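Local coordinates for phosphoglycolate phosphatase (Lactobacillus plantarum, PDB 2HDO), which probably hydrolyses 2-phosphoglycolate to glycolate and phosphate, as a putative phosphatase of the haloacid dehalogenase-like superfamily, at residues T24-V29 against K35-A40; L30-K35 against Q68-D73; S90-L95 against Y119-R124; E98-I103 against E149-A154; N188-H191 against H196-Q199. All blocks are in the same frame, centred on the assembly; numbering follows the deposited sequence.

How the contacts relate
The five contacts illustrate how chemistry follows depth in a two-part HAD-type chain. Contacts 1 and 2 share helix 19-31 and lie in the helical part, their centres 9 Å apart; contact 1 is partly buried and combines an aromatic ring with an arginine bound to a backbone carbonyl, whereas contact 2 is a surface pairing made by polar side-chain ends. Contacts 3 and 4, on the opposite side of the chain's centre from these, meet where Met122 and Phe92 pack on strand 100-104: contact 3 stacks two phenylalanines beside a salt bridge, and contact 4 lays an arginine stem on buried valines. Contact 5, at the sheet's far edge strand, is a surface salt bridge.

Contact 1: residues T24-V29 against K35-A40; sequences TVMREV and KPFSPA
Phe37 lies against helix 19-31 with its ring on Met26 and its carbonyl held by Arg27, so two successive helical residues deal with the apolar and the polar halves of one loop residue. Met26 is present as selenomethionine. Its CB comes 3.3 Å from Phe37 CE2, approaching the ring obliquely, and CG follows near CE2 and CZ. A bend at chi2 carries the selenium away from the ring toward Tyr71 of helix 64-75, and a second at chi3 sets the terminal CE.

Arg27 behaves differently. With CG set opposite the backbone N (chi1 -176°), its stem runs out past Phe37 CB, which stands 4.0 Å from Arg27 CB, and a turn at chi3 brings the guanidinium round to the loop backbone. There it binds side-on: NE donates to Phe37 O at 3.1 Å and NH2 to the same Phe37 O at 2.8 Å. The oxygen lies almost in the guanidinium plane, so the paired N-H groups fix the rotation of that plane.

This loop links helix 19-31 to helix 39-45 in the helical part of the HAD-like chain, and Phe37 fills the inside of this connection, also touching Tyr22, Leu30, Ala42 and Thr45. Ser38 follows as N-cap, its OG bonded to the N of Gln41.

Water completes the seam. One molecule donates to Arg27 O at 2.7 Å and to Lys35 O at 2.6 Å, bridging the two backbones; a second accepts from Phe37 N at 2.8 Å and, weakly, from Arg27 NE.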
# COMPACT_ATOMS: atom_id res chain seq x y z
N THR A 24 11.69 12.16 2.96
CA THR A 24 11.75 13.58 3.32
C THR A 24 10.89 13.85 4.57
O THR A 24 11.28 14.51 5.51
CB THR A 24 11.22 14.42 2.13
OG1 THR A 24 12.10 14.25 1.00
CG2 THR A 24 11.12 15.91 2.44
N VAL A 25 9.70 13.28 4.60
CA VAL A 25 8.75 13.56 5.65
C VAL A 25 9.25 12.92 6.94
O VAL A 25 9.29 13.55 7.97
CB VAL A 25 7.36 13.04 5.30
CG1 VAL A 25 6.45 13.14 6.53
CG2 VAL A 25 6.77 13.78 4.08
N MSE A 26 9.61 11.64 6.87
CA MSE A 26 10.13 10.96 8.08
C MSE A 26 11.34 11.66 8.69
O MSE A 26 11.50 11.77 9.93
CB MSE A 26 10.49 9.52 7.77
CG MSE A 26 9.34 8.66 7.49
SE MSE A 26 8.30 8.26 9.10
CE MSE A 26 9.55 7.00 10.03
N ARG A 27 12.23 12.13 7.84
CA ARG A 27 13.46 12.80 8.32
C ARG A 27 13.05 14.04 9.10
O ARG A 27 13.64 14.37 10.15
CB ARG A 27 14.40 13.13 7.15
CG ARG A 27 15.72 13.72 7.61
CD ARG A 27 16.71 13.86 6.45
NE ARG A 27 17.16 12.54 5.99
CZ ARG A 27 17.03 12.07 4.74
NH1 ARG A 27 16.52 12.80 3.76
NH2 ARG A 27 17.45 10.85 4.46
N GLU A 28 12.06 14.75 8.58
CA GLU A 28 11.59 15.98 9.19
C GLU A 28 10.93 15.70 10.56
O GLU A 28 11.25 16.35 11.54
CB GLU A 28 10.65 16.69 8.19
CG GLU A 28 10.16 18.04 8.65
CD GLU A 28 9.25 18.69 7.61
OE1 GLU A 28 9.36 18.30 6.40
OE2 GLU A 28 8.40 19.53 7.99
N VAL A 29 10.05 14.71 10.63
CA VAL A 29 9.47 14.28 11.91
C VAL A 29 10.54 13.81 12.89
O VAL A 29 10.55 14.19 14.06
CB VAL A 29 8.34 13.21 11.74
CG1 VAL A 29 7.74 12.83 13.09
CG2 VAL A 29 7.29 13.76 10.80
N LYS A 35 16.56 12.55 16.19
CA LYS A 35 17.08 11.40 15.46
C LYS A 35 17.30 11.75 13.99
O LYS A 35 16.51 12.46 13.41
CB LYS A 35 16.12 10.24 15.57
CG LYS A 35 16.03 9.65 16.97
CD LYS A 35 15.05 8.47 17.04
CE LYS A 35 14.96 7.84 18.42
NZ LYS A 35 16.17 7.08 18.76
N PRO A 36 18.38 11.22 13.39
CA PRO A 36 18.58 11.34 11.96
C PRO A 36 17.76 10.26 11.26
O PRO A 36 17.09 9.49 11.91
CB PRO A 36 20.07 11.08 11.79
CG PRO A 36 20.41 10.15 12.88
CD PRO A 36 19.48 10.47 14.03
N PHE A 37 17.83 10.22 9.94
CA PHE A 37 17.15 9.21 9.15
C PHE A 37 18.00 8.95 7.92
O PHE A 37 17.98 9.73 6.98
CB PHE A 37 15.77 9.71 8.74
CG PHE A 37 14.84 8.66 8.27
CD1 PHE A 37 14.67 7.48 9.00
CD2 PHE A 37 14.10 8.83 7.12
CE1 PHE A 37 13.73 6.53 8.57
CE2 PHE A 37 13.18 7.88 6.70
CZ PHE A 37 13.01 6.73 7.43
N SER A 38 18.77 7.86 7.95
CA SER A 38 19.60 7.48 6.84
C SER A 38 18.78 6.86 5.70
O SER A 38 17.66 6.36 5.90
CB SER A 38 20.65 6.46 7.30
OG SER A 38 20.03 5.23 7.69
N PRO A 39 19.34 6.89 4.49
CA PRO A 39 18.80 6.17 3.35
C PRO A 39 18.52 4.68 3.62
O PRO A 39 17.45 4.18 3.25
CB PRO A 39 19.90 6.31 2.30
CG PRO A 39 20.63 7.51 2.69
CD PRO A 39 20.54 7.66 4.14
N ALA A 40 19.46 4.01 4.29
CA ALA A 40 19.26 2.62 4.72
C ALA A 40 18.03 2.48 5.59
O ALA A 40 17.24 1.55 5.40
CB ALA A 40 20.50 2.12 5.48
O HOH W 1 16.01 13.46 11.02
O HOH W 2 19.19 12.30 8.61

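Contact 2: residues L30-K35 against Q68-D73; sequences LATYGK and QAQYED
A polar surface contact joins the end of helix 19-31 to helix 64-75 in the helical part of this HAD-like protein, with Gln70 reaching across to Thr32 and Tyr33. Helix 19-31 closes in a Schellman motif: Lys35 N bonds to Leu30 O and Gly34 N to Ala31 O, with Gly34 at the C-prime position in the positive-phi conformation that glycine tolerates readily. A type I turn from Ala31 to Gly34 overlaps it, and its two central residues, Thr32 and Tyr33, both face Gln70.

The backbones stay well apart, the nearest CA atoms, those of Thr32 and Gln70, being 9.6 Å from each other, so the gap is spanned by side chains. Gln70 is extended beyond CG (chi2 172°), which delivers its amide to the turn, and both ends of that amide are used. NE2 donates to Thr32 OG1 at 3.1 Å with a fairly straight N-H...O angle of 161°, the hydroxyl oxygen lying close to the amide plane. Thr32 OG1 is also hydrogen-bonded to Val29 O, a tie back into its own helix that positions the acceptor.

Since that bond to Val29 O leaves Thr32 OG1 to accept from NE2, this orientation of the Gln70 amide is probably preferred. Tyr33 crosses the glutamine obliquely, ring and amide planes 37° apart, and its ring also meets that of Phe67. Its hydroxyl OH donates to Gln70 OE1 at 2.8 Å, nearly in line with the C=O bond, while ring atom CE1 sits 3.4 Å from Gln70 OE1.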
# COMPACT_ATOMS: atom_id res chain seq x y z
N LEU A 30 11.44 12.96 12.41
CA LEU A 30 12.45 12.39 13.29
C LEU A 30 13.35 13.43 13.92
O LEU A 30 13.82 13.25 15.03
CB LEU A 30 13.28 11.33 12.54
CG LEU A 30 12.52 10.02 12.43
CD1 LEU A 30 13.01 9.23 11.26
CD2 LEU A 30 12.67 9.21 13.68
N ALA A 31 13.59 14.53 13.23
CA ALA A 31 14.38 15.62 13.79
C ALA A 31 13.79 16.13 15.12
O ALA A 31 14.52 16.50 16.02
CB ALA A 31 14.51 16.74 12.77
N THR A 32 12.46 16.11 15.26
CA THR A 32 11.80 16.59 16.50
C THR A 32 11.91 15.58 17.68
O THR A 32 11.48 15.88 18.81
CB THR A 32 10.32 16.92 16.28
OG1 THR A 32 9.56 15.73 16.10
CG2 THR A 32 10.12 17.83 15.06
N TYR A 33 12.45 14.40 17.40
CA TYR A 33 12.75 13.34 18.38
C TYR A 33 14.26 13.17 18.48
O TYR A 33 14.73 12.20 19.04
CB TYR A 33 12.07 12.03 17.95
CG TYR A 33 10.58 12.14 18.02
CD1 TYR A 33 9.85 12.61 16.96
CD2 TYR A 33 9.90 11.83 19.19
CE1 TYR A 33 8.47 12.77 17.06
CE2 TYR A 33 8.53 11.96 19.28
CZ TYR A 33 7.82 12.44 18.22
OH TYR A 33 6.46 12.58 18.35
N GLY A 34 15.02 14.10 17.91
CA GLY A 34 16.45 14.11 18.03
C GLY A 34 17.15 12.99 17.30
O GLY A 34 18.21 12.55 17.72
N LYS A 35 16.56 12.55 16.19
CA LYS A 35 17.08 11.40 15.46
C LYS A 35 17.30 11.75 13.99
O LYS A 35 16.51 12.46 13.41
CB LYS A 35 16.12 10.24 15.57
CG LYS A 35 16.03 9.65 16.97
CD LYS A 35 15.05 8.47 17.04
CE LYS A 35 14.96 7.84 18.42
NZ LYS A 35 16.17 7.08 18.76
N GLN A 68 2.75 9.92 14.66
CA GLN A 68 1.92 9.65 13.49
C GLN A 68 1.12 10.88 13.06
O GLN A 68 0.94 11.10 11.86
CB GLN A 68 0.99 8.44 13.69
CG GLN A 68 1.70 7.10 13.57
CD GLN A 68 2.32 6.87 12.21
OE1 GLN A 68 3.53 6.66 12.09
NE2 GLN A 68 1.49 6.92 11.18
N ALA A 69 0.69 11.70 14.01
CA ALA A 69 -0.01 12.94 13.71
C ALA A 69 0.91 13.93 12.98
O ALA A 69 0.53 14.55 12.00
CB ALA A 69 -0.53 13.55 15.00
N GLN A 70 2.13 14.06 13.47
CA GLN A 70 3.12 14.89 12.81
C GLN A 70 3.36 14.43 11.38
O GLN A 70 3.39 15.24 10.45
CB GLN A 70 4.42 14.89 13.56
CG GLN A 70 4.32 15.57 14.87
CD GLN A 70 5.55 15.39 15.68
OE1 GLN A 70 5.62 14.48 16.50
NE2 GLN A 70 6.59 16.16 15.37
N TYR A 71 3.49 13.12 11.22
CA TYR A 71 3.78 12.55 9.94
C TYR A 71 2.68 12.89 8.99
O TYR A 71 2.94 13.30 7.86
CB TYR A 71 3.95 11.03 9.99
CG TYR A 71 4.08 10.38 8.64
CD1 TYR A 71 5.31 10.23 8.03
CD2 TYR A 71 2.96 9.90 7.98
CE1 TYR A 71 5.43 9.65 6.75
CE2 TYR A 71 3.07 9.29 6.70
CZ TYR A 71 4.32 9.16 6.11
OH TYR A 71 4.45 8.54 4.87
N GLU A 72 1.43 12.69 9.43
CA GLU A 72 0.31 12.96 8.52
C GLU A 72 0.22 14.44 8.14
O GLU A 72 -0.09 14.80 7.00
CB GLU A 72 -0.99 12.46 9.13
CG GLU A 72 -0.99 10.99 9.44
N ASP A 73 0.50 15.29 9.12
CA ASP A 73 0.47 16.74 8.89
C ASP A 73 1.48 17.21 7.87
O ASP A 73 1.14 17.99 6.98
CB ASP A 73 0.68 17.46 10.22
CG ASP A 73 -0.46 17.20 11.22
OD1 ASP A 73 -1.51 16.65 10.81
OD2 ASP A 73 -0.29 17.56 12.41

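Contact 3: residues S90-L95 against Y119-R124; sequences SLFEQL and YPFMMR
The rings of Phe92 and Phe121 lie face to face in an offset stack, their planes 11° apart and their centroids separated by 4.7 Å. The displacement sets Phe121 CD1 above the rim of the Phe92 ring, 3.9 Å from Phe92 CE2, and Phe92 CB approaches Phe121 CB to 3.8 Å. Met122 CG lies over the opposite face of the Phe121 ring. Phe121 has CG between the backbone N and the carbonyl carbon (chi1 76°), swinging the ring over its neighbour. Phe92 also meets the ring of Phe9 at a steep tilt, and touches Leu101 and Met125.

A third flat group, the guanidinium of Arg124, has Phe92 O and Glu93 CA over one face. Arg124 is extended from CG to NE and runs beside the stack toward helix 88-94. Glu93 bends at chi2 to meet it: OE1 forms a salt bridge with Arg124 NH2 at 3.3 Å, carboxylate and guanidinium planes 69° apart.

Helix 88-94 is thus joined to the 3-10 turn that leads into edge strand 125-129 of the HAD-type sheet. The buried stack supplies apolar packing, while the long, steeply turned ion pair between two exposed side chains probably adds electrostatic attraction with little directional bonding.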
# COMPACT_ATOMS: atom_id res chain seq x y z
N SER A 90 -1.89 3.42 -17.87
CA SER A 90 -2.19 2.55 -19.00
C SER A 90 -2.83 1.26 -18.55
O SER A 90 -3.68 0.68 -19.21
CB SER A 90 -0.92 2.19 -19.75
OG SER A 90 -0.27 3.35 -20.23
N LEU A 91 -2.37 0.77 -17.41
CA LEU A 91 -2.91 -0.46 -16.86
C LEU A 91 -4.39 -0.30 -16.60
O LEU A 91 -5.19 -1.15 -16.95
CB LEU A 91 -2.18 -0.85 -15.59
CG LEU A 91 -2.80 -2.00 -14.77
CD1 LEU A 91 -2.67 -3.30 -15.53
CD2 LEU A 91 -2.16 -2.06 -13.39
N PHE A 92 -4.77 0.78 -15.92
CA PHE A 92 -6.15 0.98 -15.55
C PHE A 92 -7.08 1.29 -16.77
O PHE A 92 -8.27 0.97 -16.74
CB PHE A 92 -6.23 2.02 -14.41
CG PHE A 92 -5.85 1.45 -13.08
CD1 PHE A 92 -6.70 0.59 -12.44
CD2 PHE A 92 -4.65 1.75 -12.47
CE1 PHE A 92 -6.38 0.01 -11.25
CE2 PHE A 92 -4.31 1.19 -11.23
CZ PHE A 92 -5.16 0.31 -10.62
N GLU A 93 -6.49 1.76 -17.86
CA GLU A 93 -7.22 1.89 -19.14
C GLU A 93 -7.52 0.54 -19.77
O GLU A 93 -8.48 0.42 -20.54
CB GLU A 93 -6.44 2.71 -20.17
CG GLU A 93 -5.84 4.03 -19.71
CD GLU A 93 -6.85 5.13 -19.61
OE1 GLU A 93 -8.06 4.82 -19.61
OE2 GLU A 93 -6.42 6.31 -19.52
N GLN A 94 -6.69 -0.47 -19.51
CA GLN A 94 -6.78 -1.74 -20.23
C GLN A 94 -7.42 -2.87 -19.41
O GLN A 94 -7.88 -3.85 -19.98
CB GLN A 94 -5.39 -2.18 -20.68
CG GLN A 94 -4.64 -1.26 -21.65
CD GLN A 94 -5.35 -1.04 -22.96
OE1 GLN A 94 -5.96 -1.96 -23.52
NE2 GLN A 94 -5.28 0.19 -23.46
N LEU A 95 -7.42 -2.77 -18.08
CA LEU A 95 -7.99 -3.86 -17.26
C LEU A 95 -9.48 -4.09 -17.65
O LEU A 95 -10.20 -3.11 -17.87
CB LEU A 95 -7.87 -3.53 -15.78
CG LEU A 95 -6.47 -3.78 -15.16
CD1 LEU A 95 -6.34 -3.14 -13.78
CD2 LEU A 95 -6.18 -5.26 -15.02
N TYR A 119 -6.71 11.49 -9.05
CA TYR A 119 -6.35 10.57 -10.13
C TYR A 119 -7.60 9.96 -10.76
O TYR A 119 -8.43 9.36 -10.07
CB TYR A 119 -5.48 9.41 -9.65
CG TYR A 119 -4.09 9.83 -9.26
CD1 TYR A 119 -3.21 10.32 -10.21
CD2 TYR A 119 -3.65 9.73 -7.93
CE1 TYR A 119 -1.95 10.73 -9.85
CE2 TYR A 119 -2.35 10.15 -7.58
CZ TYR A 119 -1.53 10.64 -8.55
OH TYR A 119 -0.27 11.04 -8.24
N PRO A 120 -7.75 10.14 -12.07
CA PRO A 120 -8.95 9.62 -12.73
C PRO A 120 -9.18 8.11 -12.52
O PRO A 120 -10.34 7.68 -12.47
CB PRO A 120 -8.73 9.94 -14.22
CG PRO A 120 -7.69 11.03 -14.24
CD PRO A 120 -6.88 10.89 -13.00
N PHE A 121 -8.12 7.32 -12.39
CA PHE A 121 -8.33 5.87 -12.22
C PHE A 121 -9.06 5.56 -10.93
O PHE A 121 -9.69 4.54 -10.82
CB PHE A 121 -7.02 5.05 -12.34
CG PHE A 121 -6.14 5.11 -11.13
CD1 PHE A 121 -6.38 4.28 -10.03
CD2 PHE A 121 -5.07 5.98 -11.08
CE1 PHE A 121 -5.58 4.34 -8.91
CE2 PHE A 121 -4.27 6.03 -9.98
CZ PHE A 121 -4.53 5.21 -8.88
N MSE A 122 -9.02 6.47 -9.95
CA MSE A 122 -9.81 6.23 -8.75
C MSE A 122 -11.33 6.09 -8.99
O MSE A 122 -12.03 5.45 -8.17
CB MSE A 122 -9.52 7.30 -7.70
CG MSE A 122 -8.08 7.33 -7.28
SE MSE A 122 -7.62 5.79 -6.14
CE MSE A 122 -8.64 6.32 -4.55
N MSE A 123 -11.85 6.66 -10.08
CA MSE A 123 -13.25 6.48 -10.46
C MSE A 123 -13.59 5.04 -10.82
O MSE A 123 -14.78 4.70 -10.91
CB MSE A 123 -13.61 7.39 -11.63
CG MSE A 123 -13.48 8.87 -11.33
SE MSE A 123 -15.20 9.82 -11.24
CE MSE A 123 -15.70 9.62 -13.12
N ARG A 124 -12.58 4.21 -11.05
CA ARG A 124 -12.80 2.78 -11.37
C ARG A 124 -12.79 1.88 -10.14
O ARG A 124 -13.01 0.66 -10.24
CB ARG A 124 -11.73 2.26 -12.32
CG ARG A 124 -11.66 3.01 -13.62
CD ARG A 124 -10.78 2.27 -14.62
NE ARG A 124 -10.44 3.18 -15.72
CZ ARG A 124 -11.14 3.32 -16.85
NH1 ARG A 124 -12.24 2.60 -17.09
NH2 ARG A 124 -10.72 4.20 -17.75

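Contact 4: residues E98-I103 against E149-A154; sequences ELRLGI and EKVNVA
Arg100 lies over Val151 and Val153, and each step along its chain meets a different part of them. CB, leaving strand 100-104 toward residues 149-154, stands 3.9 Å from Val151 CB and slightly farther from Val151 CG2. CG, opposite the carbonyl carbon across the first torsion (chi1 -41°), turns to the other valine and comes 3.9 Å from Val153 CG2. The chain then bends at chi2 and again at chi3, folding back so that the guanidinium sits with one face over Val151 CB. At the tip NH1 approaches Val151 CB to 4.0 Å and Val151 O to 3.4 Å. The aliphatic stem therefore serves as an apolar lid on buried valines, while Arg100 as a whole remains exposed.

Beneath, Val151 rests on Met8 and Ala126, and Val153 on Ala6, residues of the strands that flank 100-104. The valines are carried by the end of helix 142-150, which stops in a Schellman motif with Asn152 at C-prime in positive phi; Asn152 N bonds to Glu149 O. Helix 142-150 is the crossover between parallel strands 125-129 and 158-162, passing strands 100-104 and 6-9, a beta-alpha-beta connection of the Rossmann-like core of HAD hydrolases.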
# COMPACT_ATOMS: atom_id res chain seq x y z
N GLU A 98 -15.19 -5.84 -16.41
CA GLU A 98 -15.84 -6.84 -15.57
C GLU A 98 -15.18 -7.01 -14.18
O GLU A 98 -15.84 -7.46 -13.24
CB GLU A 98 -15.86 -8.19 -16.29
CG GLU A 98 -16.66 -8.17 -17.62
CD GLU A 98 -15.88 -7.65 -18.86
OE1 GLU A 98 -14.68 -7.25 -18.76
OE2 GLU A 98 -16.49 -7.64 -19.96
N LEU A 99 -13.91 -6.64 -14.03
CA LEU A 99 -13.24 -6.76 -12.73
C LEU A 99 -13.83 -5.85 -11.68
O LEU A 99 -14.27 -4.73 -11.96
CB LEU A 99 -11.77 -6.43 -12.85
CG LEU A 99 -10.94 -7.47 -13.52
CD1 LEU A 99 -9.58 -6.92 -13.84
CD2 LEU A 99 -10.85 -8.74 -12.62
N ARG A 100 -13.84 -6.32 -10.44
CA ARG A 100 -14.01 -5.43 -9.30
C ARG A 100 -12.64 -4.99 -8.84
O ARG A 100 -11.81 -5.81 -8.46
CB ARG A 100 -14.81 -6.05 -8.14
CG ARG A 100 -16.00 -6.87 -8.50
CD ARG A 100 -17.06 -6.26 -9.38
NE ARG A 100 -17.46 -4.89 -9.04
CZ ARG A 100 -18.40 -4.53 -8.16
NH1 ARG A 100 -19.03 -5.43 -7.40
NH2 ARG A 100 -18.68 -3.24 -8.02
N LEU A 101 -12.39 -3.69 -8.91
CA LEU A 101 -11.10 -3.15 -8.54
C LEU A 101 -11.24 -2.43 -7.19
O LEU A 101 -12.27 -1.80 -6.89
CB LEU A 101 -10.58 -2.14 -9.59
CG LEU A 101 -10.42 -2.64 -11.04
CD1 LEU A 101 -9.86 -1.54 -11.88
CD2 LEU A 101 -9.53 -3.87 -11.10
N GLY A 102 -10.22 -2.53 -6.36
CA GLY A 102 -10.20 -1.73 -5.15
C GLY A 102 -8.81 -1.51 -4.57
O GLY A 102 -7.78 -2.01 -5.06
N ILE A 103 -8.84 -0.78 -3.47
CA ILE A 103 -7.67 -0.39 -2.74
C ILE A 103 -7.80 -0.83 -1.27
O ILE A 103 -8.85 -0.69 -0.65
CB ILE A 103 -7.48 1.14 -2.82
CG1 ILE A 103 -6.97 1.48 -4.22
CG2 ILE A 103 -6.47 1.62 -1.73
CD1 ILE A 103 -6.74 2.91 -4.45
N GLU A 149 -15.67 -8.49 0.83
CA GLU A 149 -17.07 -8.61 1.18
C GLU A 149 -17.90 -7.48 0.54
O GLU A 149 -19.00 -7.71 0.06
CB GLU A 149 -17.25 -8.57 2.70
CG GLU A 149 -18.57 -9.12 3.15
N LYS A 150 -17.34 -6.27 0.52
CA LYS A 150 -18.03 -5.09 -0.04
C LYS A 150 -18.25 -5.18 -1.56
O LYS A 150 -19.19 -4.59 -2.06
CB LYS A 150 -17.31 -3.78 0.33
CG LYS A 150 -17.46 -3.37 1.77
CD LYS A 150 -16.63 -2.15 2.10
N VAL A 151 -17.38 -5.90 -2.28
CA VAL A 151 -17.56 -6.12 -3.73
C VAL A 151 -18.11 -7.52 -4.05
O VAL A 151 -18.22 -7.88 -5.22
CB VAL A 151 -16.29 -5.81 -4.52
CG1 VAL A 151 -15.91 -4.35 -4.32
CG2 VAL A 151 -15.15 -6.74 -4.15
N ASN A 152 -18.56 -8.25 -3.02
CA ASN A 152 -19.14 -9.57 -3.18
C ASN A 152 -18.27 -10.50 -4.01
O ASN A 152 -18.73 -11.10 -4.98
CB ASN A 152 -20.53 -9.47 -3.82
CG ASN A 152 -21.49 -8.66 -2.98
OD1 ASN A 152 -22.01 -7.64 -3.44
ND2 ASN A 152 -21.74 -9.09 -1.75
N VAL A 153 -17.00 -10.62 -3.64
CA VAL A 153 -16.09 -11.54 -4.28
C VAL A 153 -15.43 -12.36 -3.20
O VAL A 153 -14.97 -11.86 -2.19
CB VAL A 153 -15.02 -10.81 -5.15
CG1 VAL A 153 -13.99 -11.81 -5.66
CG2 VAL A 153 -15.72 -10.10 -6.28
N ALA A 154 -15.43 -13.67 -3.40
CA ALA A 154 -14.83 -14.60 -2.47
C ALA A 154 -13.29 -14.54 -2.51
O ALA A 154 -12.70 -14.27 -3.58
CB ALA A 154 -15.29 -15.98 -2.82

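Contact 5: residues N188-H191 against H196-Q199; sequences NADH and HRFQ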
# COMPACT_ATOMS: atom_id res chain seq x y z
N ASN A 188 12.69 -7.56 0.94
CA ASN A 188 12.12 -8.69 1.69
C ASN A 188 10.91 -9.37 1.04
O ASN A 188 10.80 -10.60 1.01
CB ASN A 188 11.79 -8.27 3.10
CG ASN A 188 13.03 -7.92 3.90
OD1 ASN A 188 13.13 -6.87 4.50
ND2 ASN A 188 13.98 -8.81 3.90
N ALA A 189 10.01 -8.55 0.53
CA ALA A 189 8.81 -9.04 -0.17
C ALA A 189 9.15 -9.97 -1.33
O ALA A 189 8.42 -10.92 -1.61
CB ALA A 189 8.04 -7.88 -0.67
N ASP A 190 10.27 -9.69 -2.01
CA ASP A 190 10.74 -10.46 -3.14
C ASP A 190 11.07 -11.93 -2.88
O ASP A 190 11.03 -12.75 -3.80
CB ASP A 190 11.98 -9.76 -3.69
CG ASP A 190 12.33 -10.16 -5.13
OD1 ASP A 190 11.42 -10.20 -5.99
OD2 ASP A 190 13.55 -10.38 -5.41
N HIS A 191 11.33 -12.30 -1.63
CA HIS A 191 11.81 -13.64 -1.31
C HIS A 191 10.70 -14.57 -0.93
O HIS A 191 10.95 -15.74 -0.74
CB HIS A 191 12.76 -13.59 -0.11
CG HIS A 191 14.01 -12.85 -0.40
ND1 HIS A 191 14.92 -13.31 -1.34
CD2 HIS A 191 14.55 -11.74 0.14
CE1 HIS A 191 15.95 -12.48 -1.38
NE2 HIS A 191 15.74 -11.51 -0.51
N HIS A 196 1.76 -14.82 -8.16
CA HIS A 196 2.17 -14.17 -9.39
C HIS A 196 3.21 -13.12 -9.04
O HIS A 196 3.16 -12.46 -8.01
CB HIS A 196 0.98 -13.51 -10.09
CG HIS A 196 -0.09 -14.48 -10.50
ND1 HIS A 196 0.06 -15.34 -11.56
CD2 HIS A 196 -1.30 -14.74 -9.96
CE1 HIS A 196 -1.02 -16.10 -11.67
NE2 HIS A 196 -1.86 -15.76 -10.71
N ARG A 197 4.13 -12.96 -9.97
CA ARG A 197 5.14 -11.94 -9.87
C ARG A 197 5.06 -11.09 -11.14
O ARG A 197 5.06 -11.59 -12.27
CB ARG A 197 6.52 -12.57 -9.68
CG ARG A 197 6.63 -13.44 -8.44
CD ARG A 197 8.05 -14.03 -8.24
NE ARG A 197 9.09 -13.10 -8.67
CZ ARG A 197 9.88 -12.36 -7.88
NH1 ARG A 197 9.85 -12.44 -6.55
NH2 ARG A 197 10.75 -11.55 -8.46
N PHE A 198 4.96 -9.79 -10.93
CA PHE A 198 4.82 -8.84 -12.04
C PHE A 198 6.01 -7.92 -12.10
O PHE A 198 6.19 -7.11 -11.22
CB PHE A 198 3.56 -8.02 -11.87
CG PHE A 198 2.31 -8.83 -11.69
CD1 PHE A 198 1.89 -9.66 -12.70
CD2 PHE A 198 1.55 -8.75 -10.53
CE1 PHE A 198 0.75 -10.43 -12.55
CE2 PHE A 198 0.40 -9.49 -10.40
CZ PHE A 198 -0.01 -10.32 -11.40
N GLN A 199 6.82 -8.06 -13.14
CA GLN A 199 8.04 -7.29 -13.32
C GLN A 199 7.70 -5.83 -13.55
O GLN A 199 8.39 -4.96 -13.07
CB GLN A 199 8.88 -7.81 -14.50
CG GLN A 199 9.59 -9.12 -14.20
CD GLN A 199 10.60 -9.03 -13.05
OE1 GLN A 199 11.43 -8.10 -12.98
NE2 GLN A 199 10.55 -10.00 -12.14
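Asp190 and Arg197 meet at about a right angle in a surface salt bridge that ties edge strand 196-198 of the parallel HAD-type sheet to the connection preceding it. Only a few residues separate the two segments, so the bridge closes a short loop between the helically turned 188-191 and the strand. Arg197 was modelled in two conformers, and the bridge holds for the one described.

The carboxylate of Asp190 and the guanidinium of Arg197 are turned 53° from each other, and the pairing is uneven: instead of matching two oxygens with two nitrogens, the arginine comes end-on and directs both NH1 and NH2 to a single oxygen, OD1. That oxygen lies near the guanidinium plane, at its edge. Seen from the acid, however, the two donors differ: NH2 arrives on the syn side, 19° out of the carboxylate plane, whereas NH1 comes from well above that plane.

Asp190 holds CG opposite its backbone N, which brings the carboxylate round to the strand although its CB does not aim there directly. Arg197 starts toward the loop and then bends at chi3, turning its flat end to the acid. Both side chains also touch Leu180 of strand 177-181.

Both N-H...O bonds to the shared acceptor are bent, with Arg197 NH1 2.8 Å and Arg197 NH2 2.9 Å from Asp190 OD1.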